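Local coordinates for protein Crov588 (Cafeteriavirus, PDB 6NYR) that is of unknown function but folds as a circular leucine-rich repeat protein built from FNIP repeats, at residues 143-154 / 165-176; 222-232 / 245-253. All coordinates share one frame; numbering follows the deposited sequence.

Contact 1. Residues 143-154 / 165-176; sequences LTHLTFGEEFNQ and LTHLSFGDCFNQ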
loop_
_atom_site.group_PDB
_atom_site.type_symbol
_atom_site.label_atom_id
_atom_site.label_comp_id
_atom_site.label_asym_id
_atom_site.label_seq_id
_atom_site.Cartn_x
_atom_site.Cartn_y
_atom_site.Cartn_z
ATOM N N LEU A 143 21.121 -27.625 -2.800
ATOM C CA LEU A 143 19.930 -26.812 -2.994
ATOM C C LEU A 143 19.218 -26.584 -1.664
ATOM O O LEU A 143 19.058 -27.506 -0.858
ATOM C CB LEU A 143 18.967 -27.496 -3.961
ATOM C CG LEU A 143 18.615 -26.885 -5.317
ATOM C CD1 LEU A 143 17.148 -27.290 -5.648
ATOM C CD2 LEU A 143 18.775 -25.396 -5.407
ATOM N N THR A 144 18.782 -25.347 -1.442
ATOM C CA THR A 144 18.003 -24.989 -0.262
ATOM C C THR A 144 16.571 -24.592 -0.587
ATOM O O THR A 144 15.662 -24.895 0.187
ATOM C CB THR A 144 18.675 -23.833 0.494
ATOM O OG1 THR A 144 18.852 -22.719 -0.391
ATOM C CG2 THR A 144 20.021 -24.265 1.046
ATOM N N HIS A 145 16.343 -23.913 -1.710
ATOM C CA HIS A 145 15.023 -23.414 -2.076
ATOM C C HIS A 145 14.633 -23.988 -3.430
ATOM O O HIS A 145 15.354 -23.804 -4.418
ATOM C CB HIS A 145 15.007 -21.884 -2.101
ATOM C CG HIS A 145 15.084 -21.258 -0.740
ATOM N ND1 HIS A 145 16.153 -21.449 0.110
ATOM C CD2 HIS A 145 14.210 -20.467 -0.072
ATOM C CE1 HIS A 145 15.941 -20.791 1.236
ATOM N NE2 HIS A 145 14.768 -20.188 1.151
ATOM N N LEU A 146 13.495 -24.682 -3.471
ATOM C CA LEU A 146 12.978 -25.267 -4.699
ATOM C C LEU A 146 11.509 -24.908 -4.864
ATOM O O LEU A 146 10.698 -25.171 -3.973
ATOM C CB LEU A 146 13.139 -26.789 -4.702
ATOM C CG LEU A 146 12.552 -27.500 -5.924
ATOM C CD1 LEU A 146 13.302 -27.090 -7.184
ATOM C CD2 LEU A 146 12.571 -29.004 -5.731
ATOM N N THR A 147 11.173 -24.315 -6.009
ATOM C CA THR A 147 9.807 -23.919 -6.332
ATOM C C THR A 147 9.440 -24.501 -7.689
ATOM O O THR A 147 10.176 -24.317 -8.662
ATOM C CB THR A 147 9.664 -22.389 -6.357
ATOM O OG1 THR A 147 10.030 -21.853 -5.079
ATOM C CG2 THR A 147 8.238 -21.976 -6.696
ATOM N N PHE A 148 8.313 -25.207 -7.753
ATOM C CA PHE A 148 7.813 -25.730 -9.016
ATOM C C PHE A 148 6.843 -24.739 -9.653
ATOM O O PHE A 148 6.208 -23.931 -8.967
ATOM C CB PHE A 148 7.119 -27.084 -8.822
ATOM C CG PHE A 148 8.067 -28.231 -8.614
ATOM C CD1 PHE A 148 8.742 -28.790 -9.689
ATOM C CD2 PHE A 148 8.280 -28.757 -7.348
ATOM C CE1 PHE A 148 9.614 -29.846 -9.505
ATOM C CE2 PHE A 148 9.156 -29.814 -7.160
ATOM C CZ PHE A 148 9.819 -30.359 -8.238
ATOM N N GLY A 149 6.721 -24.828 -10.979
ATOM C CA GLY A 149 5.807 -23.999 -11.733
ATOM C C GLY A 149 4.411 -24.589 -11.809
ATOM O O GLY A 149 4.083 -25.584 -11.161
ATOM N N GLU A 150 3.580 -23.964 -12.649
ATOM C CA GLU A 150 2.164 -24.309 -12.672
ATOM C C GLU A 150 1.939 -25.755 -13.090
ATOM O O GLU A 150 1.119 -26.465 -12.498
ATOM C CB GLU A 150 1.402 -23.395 -13.633
ATOM C CG GLU A 150 1.175 -21.971 -13.198
ATOM C CD GLU A 150 0.277 -21.231 -14.181
ATOM O OE1 GLU A 150 -0.273 -21.887 -15.097
ATOM O OE2 GLU A 150 0.127 -19.996 -14.051
ATOM N N GLU A 151 2.644 -26.203 -14.125
ATOM C CA GLU A 151 2.278 -27.423 -14.826
ATOM C C GLU A 151 2.931 -28.671 -14.257
ATOM O O GLU A 151 2.548 -29.780 -14.648
ATOM C CB GLU A 151 2.642 -27.300 -16.312
ATOM C CG GLU A 151 1.810 -26.281 -17.074
ATOM C CD GLU A 151 0.324 -26.542 -16.957
ATOM O OE1 GLU A 151 -0.072 -27.728 -16.922
ATOM O OE2 GLU A 151 -0.449 -25.562 -16.893
ATOM N N PHE A 152 3.892 -28.528 -13.351
ATOM C CA PHE A 152 4.612 -29.691 -12.870
ATOM C C PHE A 152 3.675 -30.639 -12.135
ATOM O O PHE A 152 3.020 -30.249 -11.159
ATOM C CB PHE A 152 5.749 -29.285 -11.948
ATOM C CG PHE A 152 6.538 -30.449 -11.438
ATOM C CD1 PHE A 152 7.454 -31.084 -12.261
ATOM C CD2 PHE A 152 6.356 -30.924 -10.152
ATOM C CE1 PHE A 152 8.183 -32.159 -11.807
ATOM C CE2 PHE A 152 7.088 -32.004 -9.689
ATOM C CZ PHE A 152 8.001 -32.622 -10.522
ATOM N N ASN A 153 3.619 -31.882 -12.593
ATOM C CA ASN A 153 2.851 -32.915 -11.918
ATOM C C ASN A 153 3.511 -34.269 -12.180
ATOM O O ASN A 153 2.948 -35.160 -12.813
ATOM C CB ASN A 153 1.392 -32.900 -12.372
ATOM C CG ASN A 153 0.527 -33.817 -11.538
ATOM O OD1 ASN A 153 0.918 -34.228 -10.443
ATOM N ND2 ASN A 153 -0.646 -34.157 -12.052
ATOM N N GLN A 154 4.737 -34.439 -11.687
ATOM C CA GLN A 154 5.466 -35.693 -11.813
ATOM C C GLN A 154 5.800 -36.226 -10.426
ATOM O O GLN A 154 5.918 -35.464 -9.461
ATOM C CB GLN A 154 6.758 -35.516 -12.626
ATOM C CG GLN A 154 6.528 -35.080 -14.064
ATOM C CD GLN A 154 5.677 -36.065 -14.841
ATOM O OE1 GLN A 154 5.785 -37.279 -14.661
ATOM N NE2 GLN A 154 4.811 -35.545 -15.696
ATOM N N LEU A 165 17.651 -29.265 1.530
ATOM C CA LEU A 165 16.540 -28.397 1.167
ATOM C C LEU A 165 15.794 -27.913 2.403
ATOM O O LEU A 165 15.464 -28.700 3.296
ATOM C CB LEU A 165 15.585 -29.149 0.243
ATOM C CG LEU A 165 14.670 -28.351 -0.680
ATOM C CD1 LEU A 165 15.446 -27.777 -1.850
ATOM C CD2 LEU A 165 13.519 -29.233 -1.158
ATOM N N THR A 166 15.529 -26.608 2.450
ATOM C CA THR A 166 14.736 -26.011 3.518
ATOM C C THR A 166 13.381 -25.495 3.056
ATOM O O THR A 166 12.446 -25.448 3.860
ATOM C CB THR A 166 15.496 -24.844 4.171
ATOM O OG1 THR A 166 15.829 -23.869 3.175
ATOM C CG2 THR A 166 16.759 -25.329 4.858
ATOM N N HIS A 167 13.248 -25.110 1.787
ATOM C CA HIS A 167 12.035 -24.478 1.280
ATOM C C HIS A 167 11.582 -25.201 0.023
ATOM O O HIS A 167 12.345 -25.307 -0.945
ATOM C CB HIS A 167 12.271 -22.991 0.993
ATOM C CG HIS A 167 12.432 -22.157 2.226
ATOM N ND1 HIS A 167 13.506 -22.284 3.080
ATOM C CD2 HIS A 167 11.641 -21.194 2.757
ATOM C CE1 HIS A 167 13.375 -21.430 4.079
ATOM N NE2 HIS A 167 12.251 -20.757 3.907
ATOM N N LEU A 168 10.347 -25.696 0.041
ATOM C CA LEU A 168 9.763 -26.412 -1.084
ATOM C C LEU A 168 8.361 -25.883 -1.345
ATOM O O LEU A 168 7.523 -25.861 -0.437
ATOM C CB LEU A 168 9.706 -27.917 -0.807
ATOM C CG LEU A 168 9.029 -28.776 -1.880
ATOM C CD1 LEU A 168 9.862 -28.765 -3.156
ATOM C CD2 LEU A 168 8.784 -30.194 -1.388
ATOM N N SER A 169 8.107 -25.465 -2.582
ATOM C CA SER A 169 6.810 -24.928 -2.977
ATOM C C SER A 169 6.373 -25.598 -4.270
ATOM O O SER A 169 7.063 -25.496 -5.291
ATOM C CB SER A 169 6.865 -23.409 -3.163
ATOM O OG SER A 169 7.385 -22.772 -2.011
ATOM N N PHE A 170 5.228 -26.272 -4.227
ATOM C CA PHE A 170 4.643 -26.882 -5.408
ATOM C C PHE A 170 3.708 -25.903 -6.107
ATOM O O PHE A 170 3.157 -24.988 -5.486
ATOM C CB PHE A 170 3.866 -28.141 -5.031
ATOM C CG PHE A 170 4.729 -29.278 -4.596
ATOM C CD1 PHE A 170 5.325 -30.103 -5.533
ATOM C CD2 PHE A 170 4.933 -29.538 -3.252
ATOM C CE1 PHE A 170 6.110 -31.162 -5.140
ATOM C CE2 PHE A 170 5.725 -30.598 -2.856
ATOM C CZ PHE A 170 6.312 -31.407 -3.802
ATOM N N GLY A 171 3.525 -26.113 -7.409
ATOM C CA GLY A 171 2.649 -25.285 -8.207
ATOM C C GLY A 171 1.246 -25.851 -8.310
ATOM O O GLY A 171 0.868 -26.800 -7.620
ATOM N N ASP A 172 0.473 -25.267 -9.231
ATOM C CA ASP A 172 -0.966 -25.508 -9.267
ATOM C C ASP A 172 -1.299 -26.966 -9.554
ATOM O O ASP A 172 -2.254 -27.517 -8.994
ATOM C CB ASP A 172 -1.623 -24.615 -10.322
ATOM C CG ASP A 172 -1.683 -23.165 -9.905
ATOM O OD1 ASP A 172 -1.598 -22.889 -8.692
ATOM O OD2 ASP A 172 -1.811 -22.303 -10.795
ATOM N N CYS A 173 -0.550 -27.600 -10.450
ATOM C CA CYS A 173 -0.947 -28.894 -10.977
ATOM C C CYS A 173 -0.386 -30.061 -10.182
ATOM O O CYS A 173 -0.844 -31.191 -10.370
ATOM C CB CYS A 173 -0.517 -29.023 -12.446
ATOM S SG CYS A 173 -1.451 -27.997 -13.609
ATOM N N PHE A 174 0.598 -29.833 -9.321
ATOM C CA PHE A 174 1.177 -30.946 -8.590
ATOM C C PHE A 174 0.107 -31.647 -7.760
ATOM O O PHE A 174 -0.571 -31.019 -6.937
ATOM C CB PHE A 174 2.305 -30.497 -7.673
ATOM C CG PHE A 174 2.903 -31.631 -6.891
ATOM C CD1 PHE A 174 3.754 -32.527 -7.515
ATOM C CD2 PHE A 174 2.595 -31.825 -5.553
ATOM C CE1 PHE A 174 4.296 -33.586 -6.823
ATOM C CE2 PHE A 174 3.144 -32.882 -4.852
ATOM C CZ PHE A 174 3.995 -33.764 -5.491
ATOM N N ASN A 175 -0.037 -32.953 -7.973
ATOM C CA ASN A 175 -0.969 -33.766 -7.204
ATOM C C ASN A 175 -0.509 -35.220 -7.240
ATOM O O ASN A 175 -1.191 -36.079 -7.810
ATOM C CB ASN A 175 -2.388 -33.624 -7.745
ATOM C CG ASN A 175 -3.416 -34.318 -6.865
ATOM O OD1 ASN A 175 -3.177 -34.573 -5.682
ATOM N ND2 ASN A 175 -4.568 -34.631 -7.440
ATOM N N GLN A 176 0.659 -35.498 -6.662
ATOM C CA GLN A 176 1.165 -36.855 -6.542
ATOM C C GLN A 176 1.377 -37.195 -5.073
ATOM O O GLN A 176 1.679 -36.323 -4.255
ATOM C CB GLN A 176 2.485 -37.052 -7.303
ATOM C CG GLN A 176 2.398 -36.868 -8.806
ATOM C CD GLN A 176 1.560 -37.934 -9.487
ATOM O OE1 GLN A 176 1.526 -39.092 -9.058
ATOM N NE2 GLN A 176 0.882 -37.548 -10.562
HETATM O O HOH W 1 10.417 -22.389 -1.788
#
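His145 and His167 stack in an offset pair, centroids 3.9 Å apart and planes 11° apart, with His167 CB over the rim of the His145 ring. Both side chains lean beside their own backbone N (chi1 -71° each), which sets the rings alongside. Each ring is also tied at its edge to the preceding threonine: His145 ND1 donates to Thr144 OG1, itself bonded to Thr122 O, and His167 ND1 pairs with Thr166 OG1.

Parallel backbone bonds join the strands, from His167 N to Thr144 O (2.9 Å) through to Phe148 N to Ser169 O (2.8 Å). Thr144 O also receives Thr166 N (2.8 Å).

On the buried face, Leu146 CD2 meets Leu168 CD1 at 3.7 Å. The Phe148 and Phe170 rings are nearly parallel (9°) but displaced, with centroids 5.5 Å apart, so they meet mainly through Phe148 CD2 and Phe170 CD1, while Phe152 CE2 touches Phe174 CD1.

Beyond the strands, Asn153 OD1 accepts Asn175 N from above its amide plane (2.9 Å) and, weakly, Gln176 NE2. The same asparagine link recurs from Asn131 to Asn153 and from Asn175 to Asn197.

Strands 123-125 and 189-191 flank the pair, and His123 and Tyr189 prolong the ring stack along the repeat solenoid.

Contact 2. Residues 222-232 / 245-253; sequences ITENVLPNSLT and TENVLPNSL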
loop_
_atom_site.group_PDB
_atom_site.type_symbol
_atom_site.label_atom_id
_atom_site.label_comp_id
_atom_site.label_asym_id
_atom_site.label_seq_id
_atom_site.Cartn_x
_atom_site.Cartn_y
_atom_site.Cartn_z
ATOM N N ILE A 222 -6.373 -35.415 8.716
ATOM C CA ILE A 222 -5.081 -35.373 9.389
ATOM C C ILE A 222 -5.197 -36.198 10.664
ATOM O O ILE A 222 -5.955 -35.844 11.573
ATOM C CB ILE A 222 -4.643 -33.935 9.698
ATOM C CG1 ILE A 222 -4.682 -33.091 8.426
ATOM C CG2 ILE A 222 -3.241 -33.926 10.299
ATOM C CD1 ILE A 222 -3.712 -33.547 7.360
ATOM N N THR A 223 -4.451 -37.297 10.721
ATOM C CA THR A 223 -4.500 -38.274 11.796
ATOM C C THR A 223 -3.429 -37.960 12.836
ATOM O O THR A 223 -2.555 -37.115 12.633
ATOM C CB THR A 223 -4.301 -39.669 11.191
ATOM O OG1 THR A 223 -5.504 -40.077 10.512
ATOM C CG2 THR A 223 -3.914 -40.724 12.218
ATOM N N GLU A 224 -3.522 -38.642 13.975
ATOM C CA GLU A 224 -2.543 -38.479 15.036
ATOM C C GLU A 224 -1.137 -38.736 14.513
ATOM O O GLU A 224 -0.920 -39.613 13.671
ATOM C CB GLU A 224 -2.837 -39.441 16.187
ATOM C CG GLU A 224 -4.122 -39.174 16.939
ATOM C CD GLU A 224 -4.434 -40.267 17.947
ATOM O OE1 GLU A 224 -3.555 -41.117 18.199
ATOM O OE2 GLU A 224 -5.562 -40.278 18.479
ATOM N N ASN A 225 -0.179 -37.975 15.032
ATOM C CA ASN A 225 1.241 -38.204 14.783
ATOM C C ASN A 225 1.614 -38.057 13.313
ATOM O O ASN A 225 2.625 -38.613 12.867
ATOM C CB ASN A 225 1.662 -39.588 15.297
ATOM C CG ASN A 225 1.467 -39.739 16.795
ATOM O OD1 ASN A 225 0.782 -40.651 17.257
ATOM N ND2 ASN A 225 2.062 -38.832 17.562
ATOM N N VAL A 226 0.814 -37.319 12.551
ATOM C CA VAL A 226 1.179 -36.962 11.186
ATOM C C VAL A 226 1.891 -35.617 11.152
ATOM O O VAL A 226 2.853 -35.434 10.403
ATOM C CB VAL A 226 -0.074 -36.955 10.291
ATOM C CG1 VAL A 226 0.284 -36.510 8.883
ATOM C CG2 VAL A 226 -0.725 -38.330 10.275
ATOM N N LEU A 227 1.433 -34.668 11.959
ATOM C CA LEU A 227 2.013 -33.332 12.032
ATOM C C LEU A 227 3.175 -33.329 13.015
ATOM O O LEU A 227 3.010 -33.772 14.161
ATOM C CB LEU A 227 0.961 -32.326 12.469
ATOM C CG LEU A 227 -0.216 -32.125 11.511
ATOM C CD1 LEU A 227 -1.258 -31.197 12.095
ATOM C CD2 LEU A 227 0.301 -31.580 10.185
ATOM N N PRO A 228 4.354 -32.865 12.608
ATOM C CA PRO A 228 5.513 -32.940 13.505
ATOM C C PRO A 228 5.408 -31.962 14.663
ATOM O O PRO A 228 4.750 -30.921 14.579
ATOM C CB PRO A 228 6.698 -32.600 12.592
ATOM C CG PRO A 228 6.099 -31.801 11.467
ATOM C CD PRO A 228 4.702 -32.325 11.276
ATOM N N ASN A 229 6.084 -32.312 15.762
ATOM C CA ASN A 229 6.087 -31.483 16.962
ATOM C C ASN A 229 6.891 -30.200 16.801
ATOM O O ASN A 229 7.027 -29.456 17.779
ATOM C CB ASN A 229 6.620 -32.277 18.161
ATOM C CG ASN A 229 5.606 -33.270 18.699
ATOM O OD1 ASN A 229 4.402 -33.004 18.696
ATOM N ND2 ASN A 229 6.088 -34.413 19.179
ATOM N N SER A 230 7.440 -29.928 15.617
ATOM C CA SER A 230 8.125 -28.669 15.362
ATOM C C SER A 230 7.225 -27.637 14.694
ATOM O O SER A 230 7.579 -26.452 14.666
ATOM C CB SER A 230 9.358 -28.900 14.477
ATOM O OG SER A 230 9.014 -29.587 13.285
ATOM N N LEU A 231 6.071 -28.052 14.174
ATOM C CA LEU A 231 5.213 -27.150 13.419
ATOM C C LEU A 231 4.741 -25.991 14.287
ATOM O O LEU A 231 4.212 -26.191 15.384
ATOM C CB LEU A 231 4.009 -27.916 12.871
ATOM C CG LEU A 231 3.387 -27.343 11.599
ATOM C CD1 LEU A 231 4.341 -27.551 10.419
ATOM C CD2 LEU A 231 2.025 -27.954 11.319
ATOM N N THR A 232 4.922 -24.770 13.779
ATOM C CA THR A 232 4.375 -23.582 14.414
ATOM C C THR A 232 3.302 -22.890 13.586
ATOM O O THR A 232 2.468 -22.181 14.158
ATOM C CB THR A 232 5.495 -22.568 14.698
ATOM O OG1 THR A 232 6.001 -22.049 13.459
ATOM C CG2 THR A 232 6.625 -23.237 15.463
ATOM N N THR A 245 -9.513 -34.167 15.516
ATOM C CA THR A 245 -9.773 -34.788 16.805
ATOM C C THR A 245 -8.613 -34.499 17.761
ATOM O O THR A 245 -7.747 -33.664 17.493
ATOM C CB THR A 245 -10.007 -36.282 16.618
ATOM O OG1 THR A 245 -8.829 -36.882 16.058
ATOM C CG2 THR A 245 -11.186 -36.524 15.683
ATOM N N GLU A 246 -8.606 -35.164 18.910
ATOM C CA GLU A 246 -7.583 -34.945 19.920
ATOM C C GLU A 246 -6.216 -35.395 19.423
ATOM O O GLU A 246 -6.095 -36.369 18.677
ATOM C CB GLU A 246 -7.959 -35.703 21.193
ATOM C CG GLU A 246 -7.430 -35.116 22.486
ATOM C CD GLU A 246 -8.060 -35.761 23.714
ATOM O OE1 GLU A 246 -9.203 -36.254 23.608
ATOM O OE2 GLU A 246 -7.408 -35.777 24.779
ATOM N N ASN A 247 -5.184 -34.655 19.830
ATOM C CA ASN A 247 -3.794 -35.073 19.685
ATOM C C ASN A 247 -3.345 -35.182 18.229
ATOM O O ASN A 247 -2.455 -35.974 17.912
ATOM C CB ASN A 247 -3.539 -36.412 20.396
ATOM C CG ASN A 247 -3.518 -36.281 21.909
ATOM O OD1 ASN A 247 -4.486 -36.626 22.589
ATOM N ND2 ASN A 247 -2.408 -35.786 22.443
ATOM N N VAL A 248 -3.917 -34.394 17.322
ATOM C CA VAL A 248 -3.448 -34.327 15.943
ATOM C C VAL A 248 -2.719 -33.009 15.674
ATOM O O VAL A 248 -1.754 -32.972 14.915
ATOM C CB VAL A 248 -4.601 -34.550 14.939
ATOM C CG1 VAL A 248 -5.918 -34.090 15.497
ATOM C CG2 VAL A 248 -4.294 -33.834 13.626
ATOM N N LEU A 249 -3.176 -31.915 16.275
ATOM C CA LEU A 249 -2.430 -30.660 16.160
ATOM C C LEU A 249 -1.275 -30.665 17.154
ATOM O O LEU A 249 -1.494 -30.928 18.342
ATOM C CB LEU A 249 -3.335 -29.461 16.419
ATOM C CG LEU A 249 -4.526 -29.285 15.477
ATOM C CD1 LEU A 249 -5.391 -28.110 15.906
ATOM C CD2 LEU A 249 -4.044 -29.101 14.046
ATOM N N PRO A 250 -0.043 -30.399 16.719
ATOM C CA PRO A 250 1.088 -30.480 17.651
ATOM C C PRO A 250 1.047 -29.367 18.687
ATOM O O PRO A 250 0.448 -28.306 18.495
ATOM C CB PRO A 250 2.318 -30.357 16.743
ATOM C CG PRO A 250 1.829 -29.580 15.563
ATOM C CD PRO A 250 0.377 -29.972 15.369
ATOM N N ASN A 251 1.715 -29.632 19.805
ATOM C CA ASN A 251 1.744 -28.756 20.969
ATOM C C ASN A 251 2.677 -27.569 20.807
ATOM O O ASN A 251 2.900 -26.838 21.778
ATOM C CB ASN A 251 2.138 -29.590 22.187
ATOM C CG ASN A 251 1.003 -30.473 22.681
ATOM O OD1 ASN A 251 -0.160 -30.063 22.696
ATOM N ND2 ASN A 251 1.332 -31.706 23.055
ATOM N N SER A 252 3.215 -27.365 19.609
ATOM C CA SER A 252 4.100 -26.248 19.305
ATOM C C SER A 252 3.442 -25.194 18.422
ATOM O O SER A 252 4.051 -24.152 18.157
ATOM C CB SER A 252 5.367 -26.774 18.626
ATOM O OG SER A 252 5.047 -27.789 17.685
ATOM N N LEU A 253 2.215 -25.439 17.965
ATOM C CA LEU A 253 1.574 -24.576 16.978
ATOM C C LEU A 253 1.239 -23.210 17.568
ATOM O O LEU A 253 0.648 -23.114 18.648
ATOM C CB LEU A 253 0.307 -25.255 16.462
ATOM C CG LEU A 253 -0.235 -24.869 15.089
ATOM C CD1 LEU A 253 0.745 -25.157 13.982
ATOM C CD2 LEU A 253 -1.558 -25.620 14.857
HETATM O O HOH W 2 -1.296 -35.122 13.397
#
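The flat amide of Asn229 meets Pro250 through its oxygen, Asn229 OD1 lying 3.9 Å from Pro250 CB, and the asparagine side chain runs antiparallel alongside the proline ring. That ring, puckered rather than flat, fits against the preceding coil through three carbons. Pro250 CD rests 3.8 Å from Leu227 CB, Pro250 CG lies at the same separation from Leu231 CB, and Pro250 CB comes within 3.3 Å of the carbonyl oxygen Pro228 O.

Apolar branches continue the packing on both sides of the proline in sequence. Val248 CG2 meets Ile222 CG2 at 3.5 Å, the side chains crossing at about a right angle, whereas Leu231 and Leu253 lie side by side.

Polar links are few. Ser252 OG sits between its backbone N and carbonyl carbon (chi1 41°), a rotation that carries it to two carbonyls: Asn229 O lies 2.6 Å from Ser252 OG, and Leu231 O 2.9 Å from it. The single hydroxyl proton could serve either carbonyl, and which one is not settled. A water bridges the coils, donating to Val248 O (2.7 Å) and accepting from Leu227 N (3.1 Å); its approach to Thr223 O is very short.

Each segment carries a type II turn followed by a type I turn, then runs into its strand, 233-235 or 255-257. Leu227 and Leu231 also touch Leu212 of strand 211-213, and Leu227, Leu249 and Leu253 all reach Leu234 of strand 233-235, so the turns close over the leucine core of successive repeats.

Both contacts join consecutive turns of the same solenoid, but at different parts of the repeat. Contact 1 holds the parallel strands and the turns that follow them; contact 2 holds the irregular returning loops that lead into the next strands. Their centres are about 24 Å apart, on the same side of the chain's centre, without touching. Contact 1 is bound by regular backbone hydrogen bonds, stacked rings and an asparagine link over a buried leucine and phenylalanine face. Contact 2 buries less surface and has exposed residues at its turns; proline and aliphatic packing, one serine hydroxyl and a bridging water take the place of strand pairing.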